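Local coordinates for protein 3,4-dihydroxybenzoate decarboxylase (Enterobacter cloacae, PDB 5NY5) that catalyses the decarboxylation of 3,4-dihydroxybenzoate, and in reverse the para-carboxylation of catechols, as a UbiD-family enzyme dependent on prenylated FMN, at residues Tyr217-Phe222 with Leu330-Pro334; Glu325-Ala331 with Thr358-Lys363. One frame throughout, in Å; residues are numbered along the deposited sequence.

Overall arrangement
Both contacts are built on the first turns of helix 324-346, and their centres lie 10 Å apart. They illustrate how one helix can join two domains of a UbiD-type decarboxylase. Contact 1 ties it to residues 217-222 of the flavin-binding domain by apolar packing, and contact 2 ties it to the loop 358-363 of the C-terminal domain largely by side-chain hydrogen bonds plus packing of Ala331. The two share Leu330 and Ala331: Leu330 works in contact 1, Ala331 in contact 2. No prenylated FMN is bound in this apo chain, but contact 1 contains Phe222, one of its binding residues, whereas in contact 2 the side chain of His327 is about 8 Å from that of Arg171, another.

Contact 1 (Tyr217-Phe222 with Leu330-Pro334); sequences YIGACF and LAGLP
The end of one helix and the turn that follows it pack against the side of a second, longer helix. Tyr217 to Gly219 are helical, and a type I beta turn runs from Gly219 to Phe222, with Phe222 N bonded to Gly219 O at 3.2 Å. CA atoms come closest at Ile218-Leu330 (5.7 Å) and Phe222-Pro334 (5.4 Å). At Tyr217, CB lies 4.4 Å from Leu330 CD2. Ile218, chi1 m and chi2 t, sets CG1 4.0 Å from Leu330 CD2 and CG2 4.0 Å from Leu333 CD1. No direct hydrogen bond crosses; instead a water donates to Ile218 O (3.1 Å) and Leu330 O (2.8 Å). Cys221 points toward the helix, its CB 3.4 Å from Leu330 O and 3.7 Å from Pro334 CG. Phe222, chi1 m, brings its ring under Pro334 in a CH-pi contact, Pro334 CA being 4.0 Å from the centroid, while CZ meets Leu333 CB at 4.0 Å. Pro334, lacking an NH, kinks its helix here. The arrangement is an apolar interdomain interface including Phe222, which binds prenylated FMN, absent here. Around it, helix 93-101 packs on Phe222 and Leu333, strand 165-174 meets Tyr217 and Cys221 through Ile169, and strand 148-157 meets Leu330 through Leu151.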
ATOM      1  N   TYR A 217      -7.535 -34.835  30.942  1.00 58.61           N
ATOM      2  CA  TYR A 217      -8.070 -33.606  30.364  1.00 58.68           C
ATOM      3  C   TYR A 217      -7.121 -33.020  29.325  1.00 59.08           C
ATOM      4  O   TYR A 217      -7.557 -32.553  28.268  1.00 59.96           O
ATOM      5  CB  TYR A 217      -8.342 -32.586  31.468  1.00 57.55           C
ATOM      6  CG  TYR A 217      -9.711 -32.682  32.102  1.00 57.58           C
ATOM      7  CD1 TYR A 217     -10.858 -32.724  31.323  1.00 58.56           C
ATOM      8  CD2 TYR A 217      -9.854 -32.724  33.481  1.00 56.79           C
ATOM      9  CE1 TYR A 217     -12.110 -32.803  31.901  1.00 58.74           C
ATOM     10  CE2 TYR A 217     -11.102 -32.806  34.067  1.00 56.99           C
ATOM     11  CZ  TYR A 217     -12.225 -32.846  33.274  1.00 57.96           C
ATOM     12  OH  TYR A 217     -13.465 -32.928  33.858  1.00 58.31           O
ATOM     13  N   ILE A 218      -5.818 -33.044  29.608  1.00 58.62           N
ATOM     14  CA  ILE A 218      -4.846 -32.423  28.715  1.00 59.08           C
ATOM     15  C   ILE A 218      -4.649 -33.271  27.466  1.00 60.52           C
ATOM     16  O   ILE A 218      -4.670 -32.762  26.340  1.00 61.50           O
ATOM     17  CB  ILE A 218      -3.517 -32.189  29.456  1.00 58.28           C
ATOM     18  CG1 ILE A 218      -3.705 -31.158  30.570  1.00 57.10           C
ATOM     19  CG2 ILE A 218      -2.433 -31.750  28.489  1.00 59.04           C
ATOM     20  CD1 ILE A 218      -2.510 -31.025  31.485  1.00 56.37           C
ATOM     21  N   GLY A 219      -4.457 -34.579  27.644  1.00 60.83           N
ATOM     22  CA  GLY A 219      -4.218 -35.446  26.506  1.00 62.34           C
ATOM     23  C   GLY A 219      -5.410 -35.576  25.581  1.00 63.51           C
ATOM     24  O   GLY A 219      -5.245 -35.811  24.381  1.00 64.98           O
ATOM     25  N   ALA A 220      -6.622 -35.416  26.114  1.00 63.05           N
ATOM     26  CA  ALA A 220      -7.823 -35.580  25.304  1.00 64.27           C
ATOM     27  C   ALA A 220      -7.959 -34.511  24.230  1.00 65.04           C
ATOM     28  O   ALA A 220      -8.728 -34.698  23.281  1.00 66.47           O
ATOM     29  CB  ALA A 220      -9.064 -35.573  26.195  1.00 63.66           C
ATOM     30  N   CYS A 221      -7.237 -33.400  24.353  1.00 64.29           N
ATOM     31  CA  CYS A 221      -7.352 -32.304  23.404  1.00 65.08           C
ATOM     32  C   CYS A 221      -6.466 -32.475  22.177  1.00 66.55           C
ATOM     33  O   CYS A 221      -6.573 -31.675  21.243  1.00 67.60           O
ATOM     34  CB  CYS A 221      -7.022 -30.979  24.092  1.00 63.82           C
ATOM     35  SG  CYS A 221      -8.139 -30.566  25.444  1.00 62.39           S
ATOM     36  N   PHE A 222      -5.610 -33.488  22.152  1.00 66.82           N
ATOM     37  CA  PHE A 222      -4.735 -33.728  21.017  1.00 68.39           C
ATOM     38  C   PHE A 222      -5.405 -34.653  20.003  1.00 70.25           C
ATOM     39  O   PHE A 222      -6.391 -35.333  20.297  1.00 70.25           O
ATOM     40  CB  PHE A 222      -3.408 -34.328  21.479  1.00 67.93           C
ATOM     41  CG  PHE A 222      -2.521 -33.353  22.196  1.00 66.63           C
ATOM     42  CD1 PHE A 222      -2.824 -32.933  23.478  1.00 64.83           C
ATOM     43  CD2 PHE A 222      -1.379 -32.862  21.589  1.00 67.40           C
ATOM     44  CE1 PHE A 222      -2.011 -32.040  24.138  1.00 63.80           C
ATOM     45  CE2 PHE A 222      -0.560 -31.969  22.246  1.00 66.37           C
ATOM     46  CZ  PHE A 222      -0.878 -31.557  23.522  1.00 64.57           C
ATOM     47  N   LEU A 330      -5.455 -25.968  27.957  1.00 48.76           N
ATOM     48  CA  LEU A 330      -6.064 -27.098  27.264  1.00 49.69           C
ATOM     49  C   LEU A 330      -6.033 -26.918  25.751  1.00 49.91           C
ATOM     50  O   LEU A 330      -5.889 -27.894  25.009  1.00 50.61           O
ATOM     51  CB  LEU A 330      -7.496 -27.301  27.757  1.00 50.30           C
ATOM     52  CG  LEU A 330      -7.621 -27.647  29.244  1.00 50.31           C
ATOM     53  CD1 LEU A 330      -9.076 -27.805  29.654  1.00 51.03           C
ATOM     54  CD2 LEU A 330      -6.830 -28.904  29.568  1.00 50.65           C
ATOM     55  N   ALA A 331      -6.161 -25.681  25.272  1.00 49.44           N
ATOM     56  CA  ALA A 331      -6.171 -25.433  23.836  1.00 49.74           C
ATOM     57  C   ALA A 331      -4.793 -25.116  23.276  1.00 49.22           C
ATOM     58  O   ALA A 331      -4.498 -25.492  22.135  1.00 49.71           O
ATOM     59  CB  ALA A 331      -7.131 -24.288  23.502  1.00 49.73           C
ATOM     60  N   GLY A 332      -3.938 -24.448  24.053  1.00 48.36           N
ATOM     61  CA  GLY A 332      -2.660 -24.003  23.528  1.00 47.93           C
ATOM     62  C   GLY A 332      -1.629 -25.098  23.376  1.00 48.23           C
ATOM     63  O   GLY A 332      -0.827 -25.068  22.438  1.00 48.35           O
ATOM     64  N   LEU A 333      -1.616 -26.065  24.291  1.00 48.47           N
ATOM     65  CA  LEU A 333      -0.672 -27.173  24.169  1.00 48.94           C
ATOM     66  C   LEU A 333      -0.870 -27.965  22.885  1.00 49.85           C
ATOM     67  O   LEU A 333       0.134 -28.276  22.221  1.00 50.12           O
ATOM     68  CB  LEU A 333      -0.760 -28.067  25.410  1.00 53.80           C
ATOM     69  CG  LEU A 333      -0.175 -27.468  26.688  1.00 48.46           C
ATOM     70  CD1 LEU A 333      -0.373 -28.403  27.864  1.00 51.67           C
ATOM     71  CD2 LEU A 333       1.299 -27.162  26.493  1.00 48.17           C
ATOM     72  N   PRO A 334      -2.093 -28.322  22.471  1.00 50.50           N
ATOM     73  CA  PRO A 334      -2.241 -28.920  21.134  1.00 51.47           C
ATOM     74  C   PRO A 334      -1.799 -27.991  20.020  1.00 51.24           C
ATOM     75  O   PRO A 334      -1.184 -28.445  19.047  1.00 51.87           O
ATOM     76  CB  PRO A 334      -3.742 -29.228  21.052  1.00 52.16           C
ATOM     77  CG  PRO A 334      -4.190 -29.323  22.453  1.00 51.77           C
ATOM     78  CD  PRO A 334      -3.368 -28.327  23.207  1.00 50.58           C
TER
HETATM   79  O   HOH W   1      -4.165 -29.702  26.368  1.00 47.17           O

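Contact 2 (Glu325-Ala331 with Thr358-Lys363); sequences EEHTTLA and TAGGGK
Thr328 and Thr358, the two residues most covered here, show how hydroxyl groups can fasten a loop to a helix. Residues 325-331 are regular helix; Thr358 to Gly360 form a 3-10 segment, and the chain then passes through two glycines with positive phi. Thr328 (chi1 m) and Thr358 (chi1 t) bring their OG1 atoms to 3.1 Å. Thr358 OG1 donates to Glu325 OE1 at 2.7 Å; Glu325 stands one turn before Thr328, and its side chain (chi1 t, chi2 p) crosses to the loop. A water lies 3.0 Å from Thr328 OG1 and donates to Thr358 O, also at 3.0 Å.

Gly361, next in buried area, presents its carbonyl to the helix: His327 ND1 donates to Gly361 O at 2.9 Å, with the acceptor near the plane of the ring. At Gly362, whose CA approaches that of Thr328 to 4.3 Å, a CB would clash with Thr328 O and, at phi 81°, psi 7°, with the preceding carbonyl, so glycine permits this close approach. Ala331 CB then meets Lys363 CG at 4.0 Å, and His327 CE1 meets Lys363 CD at 3.7 Å. Beyond the segments, Lys363 NZ pairs with Glu394 and Tyr392, and Asp411 of the second subunit packs on Thr358. The motif is a glycine-rich beta hairpin loop, linking antiparallel strands 351-356 and 365-370 of the C-terminal domain, seated on the helix that leads into them.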
ATOM      1  N   GLU A 325      -6.963 -18.749  31.803  1.00 46.91           N
ATOM      2  CA  GLU A 325      -5.755 -19.527  31.544  1.00 46.55           C
ATOM      3  C   GLU A 325      -6.043 -21.020  31.445  1.00 46.98           C
ATOM      4  O   GLU A 325      -5.296 -21.752  30.788  1.00 46.89           O
ATOM      5  CB  GLU A 325      -4.730 -19.266  32.642  1.00 46.26           C
ATOM      6  CG  GLU A 325      -3.348 -19.811  32.356  1.00 45.94           C
ATOM      7  CD  GLU A 325      -2.579 -18.938  31.394  1.00 45.49           C
ATOM      8  OE1 GLU A 325      -3.001 -17.785  31.182  1.00 45.41           O
ATOM      9  OE2 GLU A 325      -1.557 -19.400  30.850  1.00 45.33           O
ATOM     10  N   GLU A 326      -7.106 -21.491  32.097  1.00 47.55           N
ATOM     11  CA  GLU A 326      -7.452 -22.905  32.009  1.00 48.10           C
ATOM     12  C   GLU A 326      -7.738 -23.308  30.566  1.00 51.54           C
ATOM     13  O   GLU A 326      -7.337 -24.393  30.125  1.00 53.55           O
ATOM     14  CB  GLU A 326      -8.648 -23.205  32.912  1.00 48.77           C
ATOM     15  CG  GLU A 326      -8.857 -24.679  33.182  1.00 49.40           C
ATOM     16  CD  GLU A 326      -9.234 -24.958  34.624  1.00 49.81           C
ATOM     17  OE1 GLU A 326      -9.757 -24.041  35.292  1.00 49.83           O
ATOM     18  OE2 GLU A 326      -9.000 -26.093  35.089  1.00 50.21           O
ATOM     19  N   HIS A 327      -8.412 -22.443  29.809  1.00 48.41           N
ATOM     20  CA  HIS A 327      -8.605 -22.712  28.388  1.00 48.72           C
ATOM     21  C   HIS A 327      -7.288 -22.620  27.630  1.00 48.16           C
ATOM     22  O   HIS A 327      -7.024 -23.431  26.734  1.00 48.49           O
ATOM     23  CB  HIS A 327      -9.628 -21.743  27.800  1.00 49.03           C
ATOM     24  CG  HIS A 327      -9.955 -22.010  26.365  1.00 49.55           C
ATOM     25  ND1 HIS A 327      -9.099 -21.691  25.333  1.00 49.20           N
ATOM     26  CD2 HIS A 327     -11.045 -22.570  25.789  1.00 50.52           C
ATOM     27  CE1 HIS A 327      -9.647 -22.043  24.184  1.00 49.94           C
ATOM     28  NE2 HIS A 327     -10.828 -22.578  24.433  1.00 50.76           N
ATOM     29  N   THR A 328      -6.454 -21.633  27.969  1.00 47.44           N
ATOM     30  CA  THR A 328      -5.174 -21.467  27.289  1.00 46.97           C
ATOM     31  C   THR A 328      -4.320 -22.724  27.392  1.00 47.08           C
ATOM     32  O   THR A 328      -3.652 -23.109  26.426  1.00 47.16           O
ATOM     33  CB  THR A 328      -4.424 -20.267  27.870  1.00 46.31           C
ATOM     34  OG1 THR A 328      -5.159 -19.066  27.613  1.00 46.31           O
ATOM     35  CG2 THR A 328      -3.042 -20.155  27.254  1.00 45.92           C
ATOM     36  N   THR A 329      -4.327 -23.377  28.555  1.00 47.20           N
ATOM     37  CA  THR A 329      -3.575 -24.617  28.709  1.00 47.46           C
ATOM     38  C   THR A 329      -4.152 -25.718  27.833  1.00 48.23           C
ATOM     39  O   THR A 329      -3.433 -26.339  27.042  1.00 48.45           O
ATOM     40  CB  THR A 329      -3.572 -25.056  30.172  1.00 47.57           C
ATOM     41  OG1 THR A 329      -2.838 -24.111  30.956  1.00 46.99           O
ATOM     42  CG2 THR A 329      -2.935 -26.427  30.314  1.00 48.04           C
ATOM     43  N   LEU A 330      -5.455 -25.968  27.957  1.00 48.76           N
ATOM     44  CA  LEU A 330      -6.064 -27.098  27.264  1.00 49.69           C
ATOM     45  C   LEU A 330      -6.033 -26.918  25.751  1.00 49.91           C
ATOM     46  O   LEU A 330      -5.889 -27.894  25.009  1.00 50.61           O
ATOM     47  CB  LEU A 330      -7.496 -27.301  27.757  1.00 50.30           C
ATOM     48  CG  LEU A 330      -7.621 -27.647  29.244  1.00 50.31           C
ATOM     49  CD1 LEU A 330      -9.076 -27.805  29.654  1.00 51.03           C
ATOM     50  CD2 LEU A 330      -6.830 -28.904  29.568  1.00 50.65           C
ATOM     51  N   ALA A 331      -6.161 -25.681  25.272  1.00 49.44           N
ATOM     52  CA  ALA A 331      -6.171 -25.433  23.836  1.00 49.74           C
ATOM     53  C   ALA A 331      -4.793 -25.116  23.276  1.00 49.22           C
ATOM     54  O   ALA A 331      -4.498 -25.492  22.135  1.00 49.71           O
ATOM     55  CB  ALA A 331      -7.131 -24.288  23.502  1.00 49.73           C
ATOM     56  N   THR A 358      -1.436 -16.678  25.759  1.00 41.97           N
ATOM     57  CA  THR A 358      -2.665 -16.671  26.539  1.00 39.98           C
ATOM     58  C   THR A 358      -3.563 -15.493  26.191  1.00 39.72           C
ATOM     59  O   THR A 358      -4.767 -15.548  26.457  1.00 40.11           O
ATOM     60  CB  THR A 358      -2.336 -16.664  28.036  1.00 40.68           C
ATOM     61  OG1 THR A 358      -3.546 -16.713  28.799  1.00 41.32           O
ATOM     62  CG2 THR A 358      -1.562 -15.415  28.408  1.00 40.53           C
ATOM     63  N   ALA A 359      -3.010 -14.432  25.601  1.00 42.58           N
ATOM     64  CA  ALA A 359      -3.842 -13.330  25.138  1.00 39.42           C
ATOM     65  C   ALA A 359      -4.715 -13.738  23.963  1.00 39.16           C
ATOM     66  O   ALA A 359      -5.762 -13.123  23.738  1.00 39.44           O
ATOM     67  CB  ALA A 359      -2.975 -12.133  24.761  1.00 39.42           C
ATOM     68  N   GLY A 360      -4.313 -14.755  23.215  1.00 39.74           N
ATOM     69  CA  GLY A 360      -5.145 -15.318  22.179  1.00 42.41           C
ATOM     70  C   GLY A 360      -6.004 -16.472  22.639  1.00 40.86           C
ATOM     71  O   GLY A 360      -6.629 -17.134  21.806  1.00 41.40           O
ATOM     72  N   GLY A 361      -6.058 -16.732  23.944  1.00 47.56           N
ATOM     73  CA  GLY A 361      -6.778 -17.881  24.449  1.00 43.37           C
ATOM     74  C   GLY A 361      -6.156 -19.210  24.095  1.00 40.57           C
ATOM     75  O   GLY A 361      -6.818 -20.242  24.212  1.00 41.05           O
ATOM     76  N   GLY A 362      -4.895 -19.215  23.672  1.00 39.92           N
ATOM     77  CA  GLY A 362      -4.264 -20.414  23.168  1.00 40.04           C
ATOM     78  C   GLY A 362      -4.579 -20.743  21.727  1.00 39.74           C
ATOM     79  O   GLY A 362      -4.178 -21.812  21.252  1.00 39.98           O
ATOM     80  N   LYS A 363      -5.277 -19.866  21.012  1.00 39.30           N
ATOM     81  CA  LYS A 363      -5.677 -20.155  19.639  1.00 39.76           C
ATOM     82  C   LYS A 363      -5.383 -19.027  18.661  1.00 38.29           C
ATOM     83  O   LYS A 363      -4.964 -19.298  17.536  1.00 38.01           O
ATOM     84  CB  LYS A 363      -7.179 -20.501  19.596  1.00 39.65           C
ATOM     85  CG  LYS A 363      -7.554 -21.749  20.383  1.00 40.60           C
ATOM     86  CD  LYS A 363      -9.058 -21.873  20.575  1.00 41.23           C
ATOM     87  CE  LYS A 363      -9.756 -22.303  19.299  1.00 51.17           C
ATOM     88  NZ  LYS A 363      -9.348 -23.671  18.876  1.00 41.84           N
TER
HETATM   89  O   HOH W   2      -7.128 -16.859  27.872  1.00 44.95           O